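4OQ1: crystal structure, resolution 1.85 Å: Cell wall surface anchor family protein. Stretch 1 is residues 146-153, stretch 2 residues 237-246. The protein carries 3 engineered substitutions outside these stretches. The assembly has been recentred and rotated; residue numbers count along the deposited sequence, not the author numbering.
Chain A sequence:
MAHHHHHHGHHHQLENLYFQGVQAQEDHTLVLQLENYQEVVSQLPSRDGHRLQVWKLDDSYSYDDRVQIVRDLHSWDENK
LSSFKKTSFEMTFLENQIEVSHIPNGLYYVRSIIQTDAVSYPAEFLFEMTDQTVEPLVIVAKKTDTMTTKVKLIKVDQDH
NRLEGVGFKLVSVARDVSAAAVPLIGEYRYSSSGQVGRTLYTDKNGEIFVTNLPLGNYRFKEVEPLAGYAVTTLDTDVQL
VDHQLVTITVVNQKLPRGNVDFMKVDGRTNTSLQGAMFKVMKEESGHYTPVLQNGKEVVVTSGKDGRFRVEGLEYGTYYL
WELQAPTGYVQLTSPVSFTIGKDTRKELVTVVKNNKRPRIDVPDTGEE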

ATOM      1  N   THR A 146      17.524   2.740 -14.583  1.00 30.00           N
ATOM      2  CA  THR A 146      16.775   3.077 -13.367  1.00 30.00           C
ATOM      3  C   THR A 146      15.440   3.831 -13.495  1.00 30.00           C
ATOM      4  O   THR A 146      14.746   4.013 -12.495  1.00 30.00           O
ATOM      5  N   MET A 147      15.073   4.271 -14.695  1.00 61.00           N
ATOM      6  CA  MET A 147      13.824   5.019 -14.858  1.00 51.43           C
ATOM      7  C   MET A 147      12.646   4.122 -14.493  1.00 41.15           C
ATOM      8  O   MET A 147      12.661   2.932 -14.808  1.00 37.63           O
ATOM      9  N   THR A 148      11.629   4.665 -13.823  1.00 33.94           N
ATOM     10  CA  THR A 148      10.588   3.817 -13.365  1.00 37.09           C
ATOM     11  C   THR A 148       9.322   4.634 -13.544  1.00 30.47           C
ATOM     12  O   THR A 148       9.415   5.884 -13.633  1.00 26.61           O
ATOM     13  N   THR A 149       8.193   3.967 -13.560  1.00 28.16           N
ATOM     14  CA  THR A 149       6.889   4.663 -13.389  1.00 29.19           C
ATOM     15  C   THR A 149       6.766   5.232 -12.010  1.00 26.92           C
ATOM     16  O   THR A 149       7.436   4.773 -11.096  1.00 25.12           O
ATOM     17  N   LYS A 150       5.968   6.301 -11.864  1.00 26.05           N
ATOM     18  CA  LYS A 150       5.841   7.007 -10.593  1.00 27.82           C
ATOM     19  C   LYS A 150       4.438   7.566 -10.529  1.00 25.08           C
ATOM     20  O   LYS A 150       3.956   8.238 -11.488  1.00 24.24           O
ATOM     21  N   VAL A 151       3.804   7.342  -9.388  1.00 21.26           N
ATOM     22  CA  VAL A 151       2.449   7.920  -9.125  1.00 21.93           C
ATOM     23  C   VAL A 151       2.344   8.395  -7.719  1.00 22.15           C
ATOM     24  O   VAL A 151       2.885   7.782  -6.795  1.00 21.69           O
ATOM     25  N   LYS A 152       1.721   9.582  -7.575  1.00 23.35           N
ATOM     26  CA  LYS A 152       1.605  10.270  -6.342  1.00 24.99           C
ATOM     27  C   LYS A 152       0.129  10.542  -6.105  1.00 20.55           C
ATOM     28  O   LYS A 152      -0.584  11.125  -6.954  1.00 23.18           O
ATOM     29  N   LEU A 153      -0.363  10.048  -4.977  1.00 22.55           N
ATOM     30  CA  LEU A 153      -1.719  10.323  -4.519  1.00 18.43           C
ATOM     31  C   LEU A 153      -1.669  11.399  -3.444  1.00 18.84           C
ATOM     32  O   LEU A 153      -0.882  11.305  -2.479  1.00 22.54           O
ATOM     33  N   ASP A 237      -9.086   6.439 -10.302  1.00 22.66           N
ATOM     34  CA  ASP A 237      -8.423   5.736 -11.386  1.00 24.19           C
ATOM     35  C   ASP A 237      -7.190   6.451 -11.802  1.00 24.02           C
ATOM     36  O   ASP A 237      -7.067   7.679 -11.689  1.00 25.13           O
ATOM     37  N   VAL A 238      -6.221   5.712 -12.296  1.00 22.83           N
ATOM     38  CA  VAL A 238      -4.988   6.391 -12.720  1.00 22.71           C
ATOM     39  C   VAL A 238      -4.403   5.495 -13.816  1.00 22.35           C
ATOM     40  O   VAL A 238      -4.615   4.287 -13.802  1.00 23.18           O
ATOM     41  N   GLN A 239      -3.821   6.134 -14.832  1.00 23.77           N
ATOM     42  CA  GLN A 239      -3.286   5.445 -16.014  1.00 25.13           C
ATOM     43  C   GLN A 239      -1.826   5.833 -16.152  1.00 23.72           C
ATOM     44  O   GLN A 239      -1.459   7.043 -16.128  1.00 21.67           O
ATOM     45  N   LEU A 240      -0.996   4.809 -16.230  1.00 24.27           N
ATOM     46  CA  LEU A 240       0.471   4.980 -16.375  1.00 25.40           C
ATOM     47  C   LEU A 240       0.796   4.567 -17.803  1.00 24.42           C
ATOM     48  O   LEU A 240       0.589   3.429 -18.145  1.00 29.94           O
ATOM     49  N   VAL A 241       1.114   5.555 -18.661  1.00 27.32           N
ATOM     50  CA  VAL A 241       1.405   5.241 -20.085  1.00 27.41           C
ATOM     51  C   VAL A 241       2.911   5.379 -20.354  1.00 30.64           C
ATOM     52  O   VAL A 241       3.354   5.051 -21.440  1.00 35.60           O
ATOM     53  N   ASP A 242       3.702   5.823 -19.384  1.00 29.14           N
ATOM     54  CA  ASP A 242       5.147   6.073 -19.574  1.00 31.19           C
ATOM     55  C   ASP A 242       5.734   6.382 -18.237  1.00 30.10           C
ATOM     56  O   ASP A 242       5.097   6.086 -17.250  1.00 29.86           O
ATOM     57  N   HIS A 243       6.907   6.977 -18.179  1.00 25.60           N
ATOM     58  CA  HIS A 243       7.618   7.096 -16.913  1.00 30.40           C
ATOM     59  C   HIS A 243       7.486   8.441 -16.195  1.00 29.10           C
ATOM     60  O   HIS A 243       8.108   8.650 -15.140  1.00 30.39           O
ATOM     61  N   GLN A 244       6.698   9.327 -16.762  1.00 26.11           N
ATOM     62  CA  GLN A 244       6.494  10.683 -16.234  1.00 29.03           C
ATOM     63  C   GLN A 244       5.599  10.589 -14.940  1.00 26.45           C
ATOM     64  O   GLN A 244       4.702   9.808 -14.931  1.00 27.89           O
ATOM     65  N   LEU A 245       5.907  11.346 -13.902  1.00 25.81           N
ATOM     66  CA  LEU A 245       5.023  11.434 -12.691  1.00 24.62           C
ATOM     67  C   LEU A 245       3.599  11.739 -13.060  1.00 30.97           C
ATOM     68  O   LEU A 245       3.313  12.688 -13.812  1.00 29.49           O
ATOM     69  N   VAL A 246       2.672  10.893 -12.571  1.00 28.12           N
ATOM     70  CA  VAL A 246       1.227  11.160 -12.548  1.00 25.56           C
ATOM     71  C   VAL A 246       0.770  11.449 -11.090  1.00 27.43           C
ATOM     72  O   VAL A 246       1.098  10.711 -10.186  1.00 25.04           O
TER

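The most unusual feature of this contact is a lysine that ties both backbones together with its own ammonium group: Lys150, pointing toward stretch 2 with chi angles m, t, t, p, curls back so that NZ donates to His243 O at 2.5 Å and to Thr148 O within its own stretch at 2.7 Å. These two carbonyl oxygens, Thr148 O and His243 O, lie 3.4 Å apart; both are acceptors and do not bond to each other, and Lys150 NZ donates to each. Beyond this clamp the backbones pair in a short parallel bridge between Val151 and Val246, where Val246 N donates to Lys150 O (3.1 Å) and Lys152 N to Val246 O (2.9 Å), both nearly straight. Water 1 fills the gap before the bridge, accepting from Lys150 N (3.0 Å) and lying within donating distance of Asp242 O (3.0 Å) and Gln244 O (2.8 Å). His243 (chi1 m) has the largest area covered by the other stretch. Met147 O and Thr148 N lie over one face of its ring, and Met147, an m, m, m rotamer pointing toward stretch 2, brings CB to 3.6 Å from His243 ND1. Buried Thr149 (p) sets CG2 3.6 Å from Asp242 O and CB 4.1 Å from Leu240 CD1, while its OG1 is bonded elsewhere in the structure. Val151 (p) and Val246 (t) share one face of the sheet; Val151 CG2 meets Val238 CG2 at 4.1 Å, and Val151 CB meets Leu240 CD2 at 4.3 Å. Val238 (p) and Leu240 (m, t) both point toward stretch 1, closing this apolar cluster. Leu245 (t, p) leaves its backbone sideways, but its end comes nearer, placing CD1 4.0 Å from both Lys150 CB and Lys152 CB.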

ATOM      1  CB  THR A 146      17.665   3.850 -12.371  1.00 20.00           C
ATOM      2  OG1 THR A 146      18.389   4.871 -13.066  1.00 20.00           O
ATOM      3  CG2 THR A 146      18.648   2.908 -11.694  1.00 20.00           C
ATOM      4  CB  MET A 147      13.681   5.524 -16.293  1.00 61.25           C
ATOM      5  CG  MET A 147      14.440   6.811 -16.577  1.00 64.29           C
ATOM      6  SD  MET A 147      14.048   8.123 -15.404  1.00 69.28           S
ATOM      7  CE  MET A 147      12.476   8.691 -16.044  1.00 58.71           C
ATOM      8  CB  THR A 148      10.895   3.509 -11.901  1.00 39.13           C
ATOM      9  OG1 THR A 148      10.233   2.313 -11.542  1.00 55.96           O
ATOM     10  CG2 THR A 148      10.509   4.702 -10.946  1.00 42.38           C
ATOM     11  CB  THR A 149       5.701   3.740 -13.613  1.00 29.73           C
ATOM     12  OG1 THR A 149       5.827   2.594 -12.780  1.00 27.62           O
ATOM     13  CG2 THR A 149       5.632   3.345 -15.013  1.00 26.73           C
ATOM     14  CB  LYS A 150       6.805   8.205 -10.454  1.00 31.30           C
ATOM     15  CG  LYS A 150       8.152   8.004 -11.088  1.00 32.96           C
ATOM     16  CD  LYS A 150       8.899   9.321 -11.178  1.00 34.16           C
ATOM     17  CE  LYS A 150      10.100   9.214 -12.098  1.00 34.86           C
ATOM     18  NZ  LYS A 150       9.921   8.574 -13.414  1.00 32.57           N
ATOM     19  CB  VAL A 151       1.291   7.001  -9.572  1.00 24.34           C
ATOM     20  CG1 VAL A 151       1.469   5.641  -9.062  1.00 25.04           C
ATOM     21  CG2 VAL A 151      -0.059   7.601  -9.118  1.00 22.28           C
ATOM     22  CB  LYS A 152       2.463  11.567  -6.288  1.00 23.69           C
ATOM     23  CG  LYS A 152       2.363  12.238  -4.963  1.00 26.50           C
ATOM     24  CD  LYS A 152       2.978  13.619  -4.855  1.00 32.16           C
ATOM     25  CE  LYS A 152       4.423  13.663  -5.337  1.00 38.14           C
ATOM     26  NZ  LYS A 152       5.001  15.042  -5.315  1.00 43.14           N
ATOM     27  CB  LEU A 153      -2.438   9.043  -4.049  1.00 18.38           C
ATOM     28  CG  LEU A 153      -3.910   9.174  -3.609  1.00 16.72           C
ATOM     29  CD1 LEU A 153      -4.621   7.812  -3.765  1.00 16.58           C
ATOM     30  CD2 LEU A 153      -3.884   9.650  -2.198  1.00 20.58           C
ATOM     31  CB  ASP A 237      -9.401   5.606 -12.593  1.00 28.77           C
ATOM     32  CG  ASP A 237     -10.285   4.372 -12.486  1.00 35.10           C
ATOM     33  OD1 ASP A 237     -10.565   3.814 -11.374  1.00 41.39           O
ATOM     34  OD2 ASP A 237     -10.710   3.922 -13.559  1.00 49.24           O
ATOM     35  CB  VAL A 238      -3.989   6.635 -11.566  1.00 26.39           C
ATOM     36  CG1 VAL A 238      -3.398   5.385 -11.101  1.00 30.68           C
ATOM     37  CG2 VAL A 238      -2.854   7.508 -12.073  1.00 31.29           C
ATOM     38  CB  GLN A 239      -4.044   5.800 -17.270  1.00 29.13           C
ATOM     39  CG  GLN A 239      -3.548   5.019 -18.522  1.00 31.64           C
ATOM     40  CD  GLN A 239      -4.320   5.372 -19.808  1.00 33.61           C
ATOM     41  OE1 GLN A 239      -4.178   6.454 -20.382  1.00 34.49           O
ATOM     42  NE2 GLN A 239      -5.178   4.477 -20.208  1.00 35.91           N
ATOM     43  CB  LEU A 240       1.243   4.146 -15.386  1.00 24.01           C
ATOM     44  CG  LEU A 240       0.792   4.482 -13.987  1.00 23.44           C
ATOM     45  CD1 LEU A 240       1.643   3.666 -13.049  1.00 26.18           C
ATOM     46  CD2 LEU A 240       1.002   5.983 -13.733  1.00 29.13           C
ATOM     47  CB  VAL A 241       0.642   6.109 -21.092  1.00 28.82           C
ATOM     48  CG1 VAL A 241      -0.867   6.053 -20.862  1.00 28.29           C
ATOM     49  CG2 VAL A 241       1.127   7.542 -21.023  1.00 28.66           C
ATOM     50  CB  ASP A 242       5.450   7.197 -20.580  1.00 38.58           C
ATOM     51  CG  ASP A 242       4.814   8.498 -20.230  1.00 39.05           C
ATOM     52  OD1 ASP A 242       4.731   8.811 -19.049  1.00 35.02           O
ATOM     53  OD2 ASP A 242       4.376   9.218 -21.169  1.00 43.98           O
ATOM     54  CB  HIS A 243       9.092   6.842 -17.134  1.00 35.06           C
ATOM     55  CG  HIS A 243       9.424   5.433 -17.488  1.00 38.40           C
ATOM     56  ND1 HIS A 243      10.617   5.080 -18.089  1.00 48.17           N
ATOM     57  CD2 HIS A 243       8.746   4.281 -17.292  1.00 39.74           C
ATOM     58  CE1 HIS A 243      10.656   3.770 -18.251  1.00 45.20           C
ATOM     59  NE2 HIS A 243       9.532   3.265 -17.779  1.00 44.98           N
ATOM     60  CB  GLN A 244       5.731  11.493 -17.302  1.00 34.68           C
ATOM     61  CG  GLN A 244       5.747  13.011 -17.108  1.00 51.32           C
ATOM     62  CD  GLN A 244       4.670  13.717 -17.957  1.00 59.81           C
ATOM     63  OE1 GLN A 244       4.254  13.206 -19.006  1.00 69.36           O
ATOM     64  NE2 GLN A 244       4.198  14.877 -17.491  1.00 63.06           N
ATOM     65  CB  LEU A 245       5.546  12.449 -11.742  1.00 27.83           C
ATOM     66  CG  LEU A 245       4.694  12.723 -10.484  1.00 28.28           C
ATOM     67  CD1 LEU A 245       4.715  11.532  -9.540  1.00 27.57           C
ATOM     68  CD2 LEU A 245       5.176  13.979  -9.797  1.00 28.70           C
ATOM     69  CB  VAL A 246       0.487   9.980 -13.105  1.00 25.72           C
ATOM     70  CG1 VAL A 246      -0.974  10.324 -13.131  1.00 30.22           C
ATOM     71  CG2 VAL A 246       0.960   9.671 -14.508  1.00 25.68           C
TER
HETATM   72  O   HOH W   1       4.822   7.066 -14.478  1.00 27.79           O